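Maleylacetate reductase (Agrobacterium tumefaciens, PDB 3HL0) catalyses the reduction of maleylacetate to 3-oxoadipate, probably with NADH in gamma-resorcylate breakdown, as a member of the iron-containing alcohol dehydrogenase family. Local coordinates at residues R30-S35 / D111-V116; G62-A67 / T100-A105; A260-H265 / R340-R345; C244-G249 / A320-A325. All blocks are in the same frame, centred on the assembly; numbering follows the deposited sequence. Where two conformers were deposited one is given.

Contact 1: residues R30-S35 / D111-V116; sequences RRLGLS and DAAQIV
L32 and L34 both set CG opposite their carbonyl carbon (chi1 -64° and -58°), and this conformation sends one methyl of each toward strand 113-116. L34 ends in CD1, which rests 3.6 Å from A113 CB. The CD1 of L32 reaches I115, two residues further along the strand, at 3.9 Å from CG1 and 3.9 Å from CD1; here the two side chains run antiparallel past one another. A113 CB is a more distant neighbour of L32 CD1, at 4.4 Å. No hydrogen bond spans the segments; the packing is apolar. The turn that presents both leucines is a Schellman motif closing helix 25-31: G33 has positive phi (69°), and its N donates to R30 O over 2.7 Å. A113 and I115 direct their CB atoms to this side of the parallel sheet, while Q114 points the other way and packs on K104 and A107 of helix 97-110. Q114 N also bonds E149, a residue that binds calcium in a crystal structure of this protein. The contact joins the end of helix 25-31 to strand 113-118, with C90 of strand 90-95 and V150 of strand 150-153 bordering the leucines.

Contact 2: residues G62-A67 / T100-A105; sequences GVFSEA and TGLGKA
L102 projects from helix 97-110 toward F64 and A67, inside the Rossmann-like dinucleotide-binding fold, in which strand 60-64 is the outermost strand at one side of a parallel sheet within the chain. Its CB already lies 4.3 Å from A67 CB. The next bond places CG anti to the backbone N (chi1 177°), carrying the branch outward from the helix. At the fork, CD2 does the touching: it is 3.8 Å from A67 CB and 3.7 Å from F64 CD2, so a single methyl serves both partners. CD1 leaves in another direction and meets neither of them. The F64 ring is brought to this methyl by its own extended first torsion (chi1 -178°), and the two side chains cross at about a right angle, with the methyl approaching the ring obliquely.

All three residues are buried, and there is no hydrogen bond between the segments. Helix 73-85 covers the same side chains: T78 and A79 touch F64, and T76 touches L102. The contact borders the nucleotide site: A67 packs on T42, which binds NAD, and lies about 8 Å from the cofactor by nearest atoms. From the same helix, K104 touches NAD itself, and its NZ is held by three backbone carbonyls, those of S124, T127 and I129, which fixes the position of the ammonium group. On the ring of F64, the second carbon reached by L102 CD2 is CE2, at 3.8 Å.

Contact 3: residues A260-H265 / R340-R345; sequences AVLLPH and RDLLQR
Q344 OE1, on the helix whose L342 and R345 pack against H265, is gripped by both terminal nitrogens of R340. NH1 donates to OE1 over 2.7 Å (N-H...O 149°), close to the guanidinium plane, whereas the NH2 bond to OE1 is weak at 3.0 Å. This bracing spans one helical turn; R340 also salt-bridges D317 through NE.

The axes of segments 260-265 and 340-345 approach to 9.8 Å, with 128° between their N-to-C directions. H265 buries the most surface. Its CB sits 3.9 Å from CD2 of L342, whose end is carried nearer by an extended first torsion (chi1 -174°). The imidazole lies with one face beneath the backbone carbon of R345, and its ND1 is 3.7 Å from R345 CB. L262 adds a looser methyl contact, CD2 to L342 CD2 at 4.3 Å. Segment 260-265 kinks around P264 and H265, whose N atoms lack the regular bond backward.

R345 offers H265 its aliphatic base and backbone, while its bent chain leads the guanidinium to a salt bridge with E348. No hydrogen bond crosses, which implies joining by shape and apolar burial; the guanidinium groups of R340 and R345 find their partners away from H265.

Contact 4: residues C244-G249 / A320-A325; sequences CHTLGG and AELATA
T246 of helix 239-251 meets L322 through its methyl. In sequence order, A320 comes first; its CB turns away from helix 239-251 and instead packs on R340 and L343. Its carbonyl oxygen has a different role, accepting a bond from T324 OG1 at 2.7 Å, with the hydroxyl tilted 18° from the carbonyl plane. E321 is exposed, and its carboxylate pairs with K336 in a salt bridge.

L322 makes the contact proper. T246 CG2 lies 3.7 Å from L322 CB and 3.8 Å from L322 CD1, so the methyl is set against both the root and one branch of the leucine, and the two side chains cross obliquely. On the opposing helix, T246 holds CG2 anti to its own backbone N, and its OG1 bonds back to K242 O; the hydroxyl is thereby satisfied within its helix while the methyl is presented to L322.

At A323 the backbones come closest, CA to CA 6.5 Å from T246, and the nearest atom of this residue is its N, 4.3 Å from T246 CG2. T324 follows, its N bonding E321 O at 3.1 Å. This is plain helix packing within the all-helical C-terminal part: helix 316-323 lies against helix 239-251, where L243 and S250 extend the contact to A323 and L322, and helix 336-348 packs against it through I339 and L343.

In the fold
From the N terminus, contact 1 opens at 30-35 and contact 2 at 62-67. Contact 2 closes first, on 100-105, and contact 1 then closes on 111-116, so the second loop is nested in the first; helix 97-110 leads directly into strand 113-118, and Q114 and V116 touch K104 and T100. Both contacts belong to the nucleotide-binding sheet. The helical C-terminal part follows in series: contact 4 opens at 244-249, contact 3 at 260-265, and they close in that same order on 320-325 and 340-345, so their loops cross. Their centres are 12 Å apart, bundling four helices, whereas the centres of contacts 1 and 3 are 42 Å apart.

Contact 1: residues R30-S35 / D111-V116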
loop_
_atom_site.group_PDB
_atom_site.type_symbol
_atom_site.label_atom_id
_atom_site.label_comp_id
_atom_site.label_asym_id
_atom_site.label_seq_id
_atom_site.Cartn_x
_atom_site.Cartn_y
_atom_site.Cartn_z
ATOM N N ARG A 30 20.143 5.235 -25.915
ATOM C CA ARG A 30 20.865 5.595 -27.141
ATOM C C ARG A 30 20.388 4.786 -28.346
ATOM O O ARG A 30 20.256 5.332 -29.457
ATOM C CB ARG A 30 22.372 5.453 -26.930
ATOM C CG ARG A 30 22.942 6.538 -26.033
ATOM C CD ARG A 30 24.452 6.520 -26.061
ATOM N NE ARG A 30 25.025 7.173 -24.880
ATOM C CZ ARG A 30 25.515 6.516 -23.825
ATOM N NH1 ARG A 30 26.013 7.183 -22.784
ATOM N NH2 ARG A 30 25.511 5.187 -23.808
ATOM N N ARG A 31 20.078 3.508 -28.106
ATOM C CA ARG A 31 19.644 2.568 -29.148
ATOM C C ARG A 31 18.313 2.982 -29.790
ATOM O O ARG A 31 18.091 2.735 -30.982
ATOM C CB ARG A 31 19.579 1.154 -28.575
ATOM C CG ARG A 31 19.333 0.041 -29.580
ATOM C CD ARG A 31 19.452 -1.328 -28.925
ATOM N NE ARG A 31 19.245 -2.399 -29.899
ATOM C CZ ARG A 31 20.217 -3.002 -30.578
ATOM N NH1 ARG A 31 21.493 -2.658 -30.389
ATOM N NH2 ARG A 31 19.916 -3.954 -31.453
ATOM N N LEU A 32 17.446 3.632 -29.017
ATOM C CA LEU A 32 16.241 4.258 -29.553
ATOM C C LEU A 32 16.499 5.583 -30.292
ATOM O O LEU A 32 15.557 6.194 -30.815
ATOM C CB LEU A 32 15.209 4.485 -28.440
ATOM C CG LEU A 32 14.610 3.269 -27.716
ATOM C CD1 LEU A 32 13.996 3.703 -26.356
ATOM C CD2 LEU A 32 13.573 2.546 -28.585
ATOM N N GLY A 33 17.751 6.044 -30.323
ATOM C CA GLY A 33 18.076 7.363 -30.888
ATOM C C GLY A 33 17.572 8.534 -30.059
ATOM O O GLY A 33 17.370 9.632 -30.580
ATOM N N LEU A 34 17.382 8.292 -28.758
ATOM C CA LEU A 34 16.874 9.297 -27.822
ATOM C C LEU A 34 17.960 9.748 -26.839
ATOM O O LEU A 34 19.051 9.158 -26.790
ATOM C CB LEU A 34 15.666 8.698 -27.056
ATOM C CG LEU A 34 14.533 8.233 -27.984
ATOM C CD1 LEU A 34 13.410 7.586 -27.175
ATOM C CD2 LEU A 34 14.007 9.355 -28.882
ATOM N N SER A 35 17.680 10.785 -26.050
ATOM C CA SER A 35 18.744 11.366 -25.230
ATOM C C SER A 35 18.308 12.045 -23.917
ATOM O O SER A 35 19.145 12.543 -23.179
ATOM C CB SER A 35 19.617 12.324 -26.080
ATOM O OG SER A 35 18.914 13.521 -26.386
ATOM N N ASP A 111 3.083 10.474 -26.786
ATOM C CA ASP A 111 3.816 9.477 -27.579
ATOM C C ASP A 111 5.288 9.247 -27.130
ATOM O O ASP A 111 6.123 8.789 -27.918
ATOM C CB ASP A 111 3.719 9.766 -29.086
ATOM C CG ASP A 111 3.549 8.490 -29.914
ATOM O OD1 ASP A 111 2.917 7.518 -29.424
ATOM O OD2 ASP A 111 4.051 8.471 -31.058
ATOM N N ALA A 112 5.595 9.550 -25.863
ATOM C CA ALA A 112 6.920 9.239 -25.287
ATOM C C ALA A 112 7.233 7.773 -25.544
ATOM O O ALA A 112 6.353 6.910 -25.365
ATOM C CB ALA A 112 6.895 9.472 -23.767
ATOM N N ALA A 113 8.482 7.466 -25.895
ATOM C CA ALA A 113 8.899 6.066 -25.872
ATOM C C ALA A 113 9.034 5.647 -24.396
ATOM O O ALA A 113 9.362 6.483 -23.543
ATOM C CB ALA A 113 10.243 5.891 -26.607
ATOM N N GLN A 114 8.811 4.366 -24.113
ATOM C CA GLN A 114 8.907 3.836 -22.732
ATOM C C GLN A 114 9.999 2.802 -22.610
ATOM O O GLN A 114 10.023 1.820 -23.389
ATOM C CB GLN A 114 7.600 3.135 -22.358
ATOM C CG GLN A 114 6.369 4.045 -22.387
ATOM C CD GLN A 114 5.111 3.240 -22.184
ATOM O OE1 GLN A 114 4.829 2.760 -21.086
ATOM N NE2 GLN A 114 4.343 3.062 -23.264
ATOM N N ILE A 115 10.865 2.967 -21.609
ATOM C CA ILE A 115 11.774 1.923 -21.178
ATOM C C ILE A 115 11.285 1.568 -19.777
ATOM O O ILE A 115 11.276 2.434 -18.902
ATOM C CB ILE A 115 13.211 2.437 -21.138
ATOM C CG1 ILE A 115 13.723 2.731 -22.569
ATOM C CG2 ILE A 115 14.159 1.377 -20.485
ATOM C CD1 ILE A 115 15.011 3.562 -22.552
ATOM N N VAL A 116 10.834 0.338 -19.589
ATOM C CA VAL A 116 10.263 -0.055 -18.294
ATOM C C VAL A 116 11.247 -0.950 -17.604
ATOM O O VAL A 116 11.833 -1.853 -18.236
ATOM C CB VAL A 116 8.913 -0.797 -18.486
ATOM C CG1 VAL A 116 8.299 -1.143 -17.087
ATOM C CG2 VAL A 116 7.967 0.074 -19.269
#

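Contact 2: residues G62-A67 / T100-A105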
loop_
_atom_site.group_PDB
_atom_site.type_symbol
_atom_site.label_atom_id
_atom_site.label_comp_id
_atom_site.label_asym_id
_atom_site.label_seq_id
_atom_site.Cartn_x
_atom_site.Cartn_y
_atom_site.Cartn_z
ATOM N N GLY A 62 15.138 14.398 -15.957
ATOM C CA GLY A 62 14.428 14.667 -14.702
ATOM C C GLY A 62 13.931 13.396 -14.026
ATOM O O GLY A 62 14.072 12.293 -14.584
ATOM N N VAL A 63 13.374 13.566 -12.825
ATOM C CA VAL A 63 12.812 12.498 -11.998
ATOM C C VAL A 63 11.440 12.931 -11.497
ATOM O O VAL A 63 11.289 14.008 -10.921
ATOM C CB VAL A 63 13.689 12.185 -10.781
ATOM C CG1 VAL A 63 13.054 11.087 -9.927
ATOM C CG2 VAL A 63 15.055 11.749 -11.234
ATOM N N PHE A 64 10.420 12.125 -11.780
ATOM C CA PHE A 64 9.082 12.393 -11.256
ATOM C C PHE A 64 8.730 11.190 -10.390
ATOM O O PHE A 64 8.528 10.098 -10.906
ATOM C CB PHE A 64 8.070 12.519 -12.404
ATOM C CG PHE A 64 6.671 12.848 -11.939
ATOM C CD1 PHE A 64 6.304 14.182 -11.728
ATOM C CD2 PHE A 64 5.735 11.841 -11.691
ATOM C CE1 PHE A 64 5.016 14.499 -11.292
ATOM C CE2 PHE A 64 4.435 12.159 -11.256
ATOM C CZ PHE A 64 4.090 13.492 -11.055
ATOM N N SER A 65 8.659 11.390 -9.077
ATOM C CA SER A 65 8.539 10.284 -8.125
ATOM C C SER A 65 7.194 10.294 -7.384
ATOM O O SER A 65 7.099 9.886 -6.211
ATOM C CB SER A 65 9.702 10.314 -7.119
ATOM O OG SER A 65 9.736 11.572 -6.410
ATOM N N GLU A 66 6.153 10.711 -8.072
ATOM C CA GLU A 66 4.836 10.757 -7.418
ATOM C C GLU A 66 3.803 9.819 -8.022
ATOM O O GLU A 66 2.590 10.077 -7.939
ATOM C CB GLU A 66 4.317 12.194 -7.380
ATOM C CG GLU A 66 5.066 13.070 -6.381
ATOM C CD GLU A 66 4.812 14.528 -6.604
ATOM O OE1 GLU A 66 3.626 14.915 -6.770
ATOM O OE2 GLU A 66 5.801 15.291 -6.607
ATOM N N ALA A 67 4.273 8.718 -8.633
ATOM C CA ALA A 67 3.352 7.751 -9.215
ATOM C C ALA A 67 2.440 7.270 -8.102
ATOM O O ALA A 67 2.887 7.062 -6.965
ATOM C CB ALA A 67 4.095 6.592 -9.815
ATOM N N THR A 100 4.614 1.556 -13.991
ATOM C CA THR A 100 4.427 1.249 -15.407
ATOM C C THR A 100 3.188 1.927 -15.935
ATOM O O THR A 100 3.225 2.496 -17.060
ATOM C CB THR A 100 4.335 -0.274 -15.625
ATOM O OG1 THR A 100 5.511 -0.842 -15.057
ATOM C CG2 THR A 100 4.262 -0.589 -17.144
ATOM N N GLY A 101 2.103 1.926 -15.140
ATOM C CA GLY A 101 0.849 2.574 -15.573
ATOM C C GLY A 101 1.021 4.091 -15.784
ATOM O O GLY A 101 0.537 4.645 -16.763
ATOM N N LEU A 102 1.778 4.751 -14.910
ATOM C CA LEU A 102 2.054 6.187 -15.104
ATOM C C LEU A 102 2.811 6.427 -16.421
ATOM O O LEU A 102 2.461 7.328 -17.194
ATOM C CB LEU A 102 2.796 6.781 -13.878
ATOM C CG LEU A 102 3.161 8.267 -14.101
ATOM C CD1 LEU A 102 1.903 9.154 -14.306
ATOM C CD2 LEU A 102 4.041 8.794 -12.930
ATOM N N GLY A 103 3.827 5.610 -16.696
ATOM C CA GLY A 103 4.576 5.763 -17.955
ATOM C C GLY A 103 3.691 5.545 -19.167
ATOM O O GLY A 103 3.829 6.240 -20.193
ATOM N N LYS A 104 2.771 4.578 -19.046
ATOM C CA LYS A 104 1.839 4.311 -20.132
ATOM C C LYS A 104 0.898 5.494 -20.337
ATOM O O LYS A 104 0.594 5.859 -21.486
ATOM C CB LYS A 104 1.032 3.042 -19.852
ATOM C CG LYS A 104 1.785 1.726 -20.047
ATOM C CD LYS A 104 0.963 0.557 -19.494
ATOM C CE LYS A 104 1.431 -0.754 -20.150
ATOM N NZ LYS A 104 0.548 -1.903 -19.706
ATOM N N ALA A 105 0.418 6.084 -19.244
ATOM C CA ALA A 105 -0.505 7.216 -19.344
ATOM C C ALA A 105 0.181 8.445 -19.930
ATOM O O ALA A 105 -0.474 9.237 -20.621
ATOM C CB ALA A 105 -1.123 7.545 -17.975
#

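Contact 3: residues A260-H265 / R340-R345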
loop_
_atom_site.group_PDB
_atom_site.type_symbol
_atom_site.label_atom_id
_atom_site.label_comp_id
_atom_site.label_asym_id
_atom_site.label_seq_id
_atom_site.Cartn_x
_atom_site.Cartn_y
_atom_site.Cartn_z
ATOM N N ALA A 260 -4.747 -12.957 -5.434
ATOM C CA ALA A 260 -4.332 -14.125 -4.692
ATOM C C ALA A 260 -5.496 -14.838 -4.030
ATOM O O ALA A 260 -5.582 -16.055 -4.053
ATOM C CB ALA A 260 -3.297 -13.712 -3.594
ATOM N N VAL A 261 -6.398 -14.050 -3.446
ATOM C CA VAL A 261 -7.563 -14.649 -2.791
ATOM C C VAL A 261 -8.523 -15.357 -3.759
ATOM O O VAL A 261 -8.996 -16.477 -3.478
ATOM C CB VAL A 261 -8.307 -13.606 -1.956
ATOM C CG1 VAL A 261 -9.619 -14.205 -1.391
ATOM C CG2 VAL A 261 -7.424 -13.188 -0.790
ATOM N N LEU A 262 -8.799 -14.687 -4.878
ATOM C CA LEU A 262 -9.831 -15.201 -5.808
ATOM C C LEU A 262 -9.317 -16.355 -6.664
ATOM O O LEU A 262 -10.132 -17.178 -7.067
ATOM C CB LEU A 262 -10.371 -14.076 -6.713
ATOM C CG LEU A 262 -11.334 -13.109 -5.975
ATOM C CD1 LEU A 262 -11.701 -11.990 -6.942
ATOM C CD2 LEU A 262 -12.545 -13.823 -5.501
ATOM N N LEU A 263 -8.022 -16.351 -6.999
ATOM C CA LEU A 263 -7.519 -17.257 -8.089
ATOM C C LEU A 263 -7.934 -18.750 -7.913
ATOM O O LEU A 263 -8.394 -19.372 -8.871
ATOM C CB LEU A 263 -6.014 -17.098 -8.300
ATOM C CG LEU A 263 -5.517 -17.860 -9.546
ATOM C CD1 LEU A 263 -6.147 -17.398 -10.861
ATOM C CD2 LEU A 263 -4.001 -17.756 -9.528
ATOM N N PRO A 264 -7.854 -19.319 -6.700
ATOM C CA PRO A 264 -8.228 -20.751 -6.607
ATOM C C PRO A 264 -9.717 -20.986 -6.943
ATOM O O PRO A 264 -10.052 -22.030 -7.471
ATOM C CB PRO A 264 -7.958 -21.098 -5.136
ATOM C CG PRO A 264 -6.863 -20.113 -4.722
ATOM C CD PRO A 264 -7.231 -18.821 -5.451
ATOM N N HIS A 265 -10.563 -20.014 -6.621
ATOM C CA HIS A 265 -12.016 -20.117 -6.794
ATOM C C HIS A 265 -12.436 -19.853 -8.202
ATOM O O HIS A 265 -13.343 -20.518 -8.678
ATOM C CB HIS A 265 -12.672 -19.123 -5.839
ATOM C CG HIS A 265 -12.269 -19.376 -4.429
ATOM N ND1 HIS A 265 -12.762 -20.438 -3.702
ATOM C CD2 HIS A 265 -11.353 -18.759 -3.646
ATOM C CE1 HIS A 265 -12.171 -20.447 -2.518
ATOM N NE2 HIS A 265 -11.318 -19.440 -2.455
ATOM N N ARG A 340 -22.336 -15.987 -7.043
ATOM C CA ARG A 340 -22.615 -15.757 -5.619
ATOM C C ARG A 340 -22.016 -16.845 -4.717
ATOM O O ARG A 340 -21.473 -16.523 -3.653
ATOM C CB ARG A 340 -24.133 -15.560 -5.394
ATOM C CG ARG A 340 -24.512 -15.219 -3.939
ATOM C CD ARG A 340 -23.927 -13.874 -3.495
ATOM N NE ARG A 340 -24.278 -13.675 -2.078
ATOM C CZ ARG A 340 -23.614 -14.196 -1.077
ATOM N NH1 ARG A 340 -22.502 -14.912 -1.302
ATOM N NH2 ARG A 340 -24.032 -13.980 0.186
ATOM N N ASP A 341 -22.106 -18.118 -5.119
ATOM C CA ASP A 341 -21.497 -19.231 -4.388
ATOM C C ASP A 341 -19.958 -19.069 -4.356
ATOM O O ASP A 341 -19.346 -19.280 -3.325
ATOM C CB ASP A 341 -21.807 -20.569 -5.064
ATOM C CG ASP A 341 -23.296 -20.965 -5.039
ATOM O OD1 ASP A 341 -24.036 -20.443 -4.194
ATOM O OD2 ASP A 341 -23.684 -21.846 -5.896
ATOM N N LEU A 342 -19.370 -18.742 -5.504
ATOM C CA LEU A 342 -17.895 -18.514 -5.631
ATOM C C LEU A 342 -17.475 -17.418 -4.620
ATOM O O LEU A 342 -16.496 -17.599 -3.859
ATOM C CB LEU A 342 -17.562 -18.062 -7.074
ATOM C CG LEU A 342 -16.080 -17.902 -7.481
ATOM C CD1 LEU A 342 -16.023 -17.768 -9.003
ATOM C CD2 LEU A 342 -15.472 -16.650 -6.873
ATOM N N LEU A 343 -18.207 -16.298 -4.618
ATOM C CA LEU A 343 -17.912 -15.226 -3.662
ATOM C C LEU A 343 -18.029 -15.691 -2.214
ATOM O O LEU A 343 -17.246 -15.262 -1.369
ATOM C CB LEU A 343 -18.788 -14.010 -3.993
ATOM C CG LEU A 343 -18.423 -13.299 -5.279
ATOM C CD1 LEU A 343 -19.517 -12.245 -5.586
ATOM C CD2 LEU A 343 -17.024 -12.658 -5.227
ATOM N N GLN A 344 -19.002 -16.554 -1.918
ATOM C CA GLN A 344 -19.121 -17.033 -0.560
ATOM C C GLN A 344 -17.951 -17.866 -0.148
ATOM O O GLN A 344 -17.447 -17.703 0.942
ATOM C CB GLN A 344 -20.411 -17.833 -0.386
ATOM C CG GLN A 344 -20.760 -18.028 1.066
ATOM C CD GLN A 344 -21.278 -16.777 1.700
ATOM O OE1 GLN A 344 -22.024 -16.056 1.085
ATOM N NE2 GLN A 344 -20.862 -16.503 2.932
ATOM N N ARG A 345 -17.506 -18.756 -1.037
ATOM C CA ARG A 345 -16.310 -19.549 -0.721
ATOM C C ARG A 345 -15.062 -18.659 -0.533
ATOM O O ARG A 345 -14.266 -18.920 0.390
ATOM C CB ARG A 345 -16.024 -20.544 -1.857
ATOM C CG ARG A 345 -17.123 -21.618 -2.132
ATOM C CD ARG A 345 -17.469 -22.482 -0.921
ATOM N NE ARG A 345 -18.404 -21.874 0.042
ATOM C CZ ARG A 345 -19.721 -21.773 -0.163
ATOM N NH1 ARG A 345 -20.516 -21.264 0.808
ATOM N NH2 ARG A 345 -20.244 -22.205 -1.319
#

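Contact 4: residues C244-G249 / A320-A325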
loop_
_atom_site.group_PDB
_atom_site.type_symbol
_atom_site.label_atom_id
_atom_site.label_comp_id
_atom_site.label_asym_id
_atom_site.label_seq_id
_atom_site.Cartn_x
_atom_site.Cartn_y
_atom_site.Cartn_z
ATOM N N CYS A 244 -11.828 -9.654 -10.498
ATOM C CA CYS A 244 -10.899 -8.881 -9.690
ATOM C C CYS A 244 -11.088 -7.388 -9.974
ATOM O O CYS A 244 -11.048 -6.561 -9.065
ATOM C CB CYS A 244 -9.444 -9.241 -9.990
ATOM S SG CYS A 244 -8.948 -10.853 -9.360
ATOM N N HIS A 245 -11.309 -7.046 -11.238
ATOM C CA HIS A 245 -11.529 -5.650 -11.584
ATOM C C HIS A 245 -12.822 -5.126 -10.951
ATOM O O HIS A 245 -12.838 -4.004 -10.434
ATOM C CB HIS A 245 -11.535 -5.455 -13.108
ATOM C CG HIS A 245 -11.692 -4.026 -13.537
ATOM N ND1 HIS A 245 -12.917 -3.464 -13.821
ATOM C CD2 HIS A 245 -10.773 -3.054 -13.748
ATOM C CE1 HIS A 245 -12.751 -2.198 -14.170
ATOM N NE2 HIS A 245 -11.459 -1.924 -14.132
ATOM N N THR A 246 -13.879 -5.926 -10.963
ATOM C CA THR A 246 -15.169 -5.521 -10.350
ATOM C C THR A 246 -15.012 -5.304 -8.858
ATOM O O THR A 246 -15.400 -4.261 -8.321
ATOM C CB THR A 246 -16.245 -6.591 -10.566
ATOM O OG1 THR A 246 -16.489 -6.671 -11.961
ATOM C CG2 THR A 246 -17.510 -6.254 -9.807
ATOM N N LEU A 247 -14.463 -6.285 -8.157
ATOM C CA LEU A 247 -14.301 -6.136 -6.704
ATOM C C LEU A 247 -13.313 -5.055 -6.356
ATOM O O LEU A 247 -13.519 -4.267 -5.411
ATOM C CB LEU A 247 -13.788 -7.458 -6.113
ATOM C CG LEU A 247 -14.769 -8.407 -5.459
ATOM C CD1 LEU A 247 -15.913 -8.806 -6.389
ATOM C CD2 LEU A 247 -14.001 -9.631 -4.966
ATOM N N GLY A 248 -12.206 -5.037 -7.089
ATOM C CA GLY A 248 -11.144 -4.068 -6.869
ATOM C C GLY A 248 -11.655 -2.663 -7.008
ATOM O O GLY A 248 -11.424 -1.815 -6.130
ATOM N N GLY A 249 -12.381 -2.411 -8.083
ATOM C CA GLY A 249 -12.944 -1.117 -8.373
ATOM C C GLY A 249 -14.065 -0.637 -7.471
ATOM O O GLY A 249 -14.108 0.550 -7.135
ATOM N N ALA A 320 -22.139 -9.895 -6.655
ATOM C CA ALA A 320 -22.593 -10.934 -7.590
ATOM C C ALA A 320 -23.434 -10.270 -8.703
ATOM O O ALA A 320 -23.357 -10.671 -9.868
ATOM C CB ALA A 320 -23.398 -11.985 -6.861
ATOM N N GLU A 321 -24.210 -9.233 -8.345
ATOM C CA GLU A 321 -24.962 -8.459 -9.354
ATOM C C GLU A 321 -24.056 -7.717 -10.341
ATOM O O GLU A 321 -24.252 -7.830 -11.542
ATOM C CB GLU A 321 -25.965 -7.515 -8.679
ATOM C CG GLU A 321 -26.820 -6.647 -9.644
ATOM C CD GLU A 321 -27.658 -7.446 -10.657
ATOM O OE1 GLU A 321 -28.182 -8.533 -10.307
ATOM O OE2 GLU A 321 -27.811 -6.951 -11.808
ATOM N N LEU A 322 -23.059 -6.987 -9.847
ATOM C CA LEU A 322 -22.147 -6.253 -10.711
ATOM C C LEU A 322 -21.366 -7.203 -11.599
ATOM O O LEU A 322 -21.106 -6.905 -12.764
ATOM C CB LEU A 322 -21.159 -5.419 -9.881
ATOM C CG LEU A 322 -21.345 -3.958 -9.528
ATOM C CD1 LEU A 322 -19.993 -3.435 -9.069
ATOM C CD2 LEU A 322 -21.839 -3.131 -10.724
ATOM N N ALA A 323 -20.996 -8.355 -11.048
ATOM C CA ALA A 323 -20.195 -9.322 -11.796
ATOM C C ALA A 323 -20.965 -9.957 -12.935
ATOM O O ALA A 323 -20.375 -10.556 -13.840
ATOM C CB ALA A 323 -19.666 -10.413 -10.836
ATOM N N THR A 324 -22.296 -9.839 -12.902
ATOM C CA THR A 324 -23.109 -10.453 -13.950
ATOM C C THR A 324 -23.789 -9.437 -14.845
ATOM O O THR A 324 -24.566 -9.798 -15.742
ATOM C CB THR A 324 -24.104 -11.503 -13.375
ATOM O OG1 THR A 324 -24.722 -11.017 -12.175
ATOM C CG2 THR A 324 -23.351 -12.750 -13.033
ATOM N N ALA A 325 -23.469 -8.170 -14.633
ATOM C CA ALA A 325 -24.151 -7.103 -15.363
ATOM C C ALA A 325 -23.758 -7.073 -16.836
ATOM O O ALA A 325 -24.630 -6.961 -17.710
ATOM C CB ALA A 325 -23.899 -5.754 -14.692
#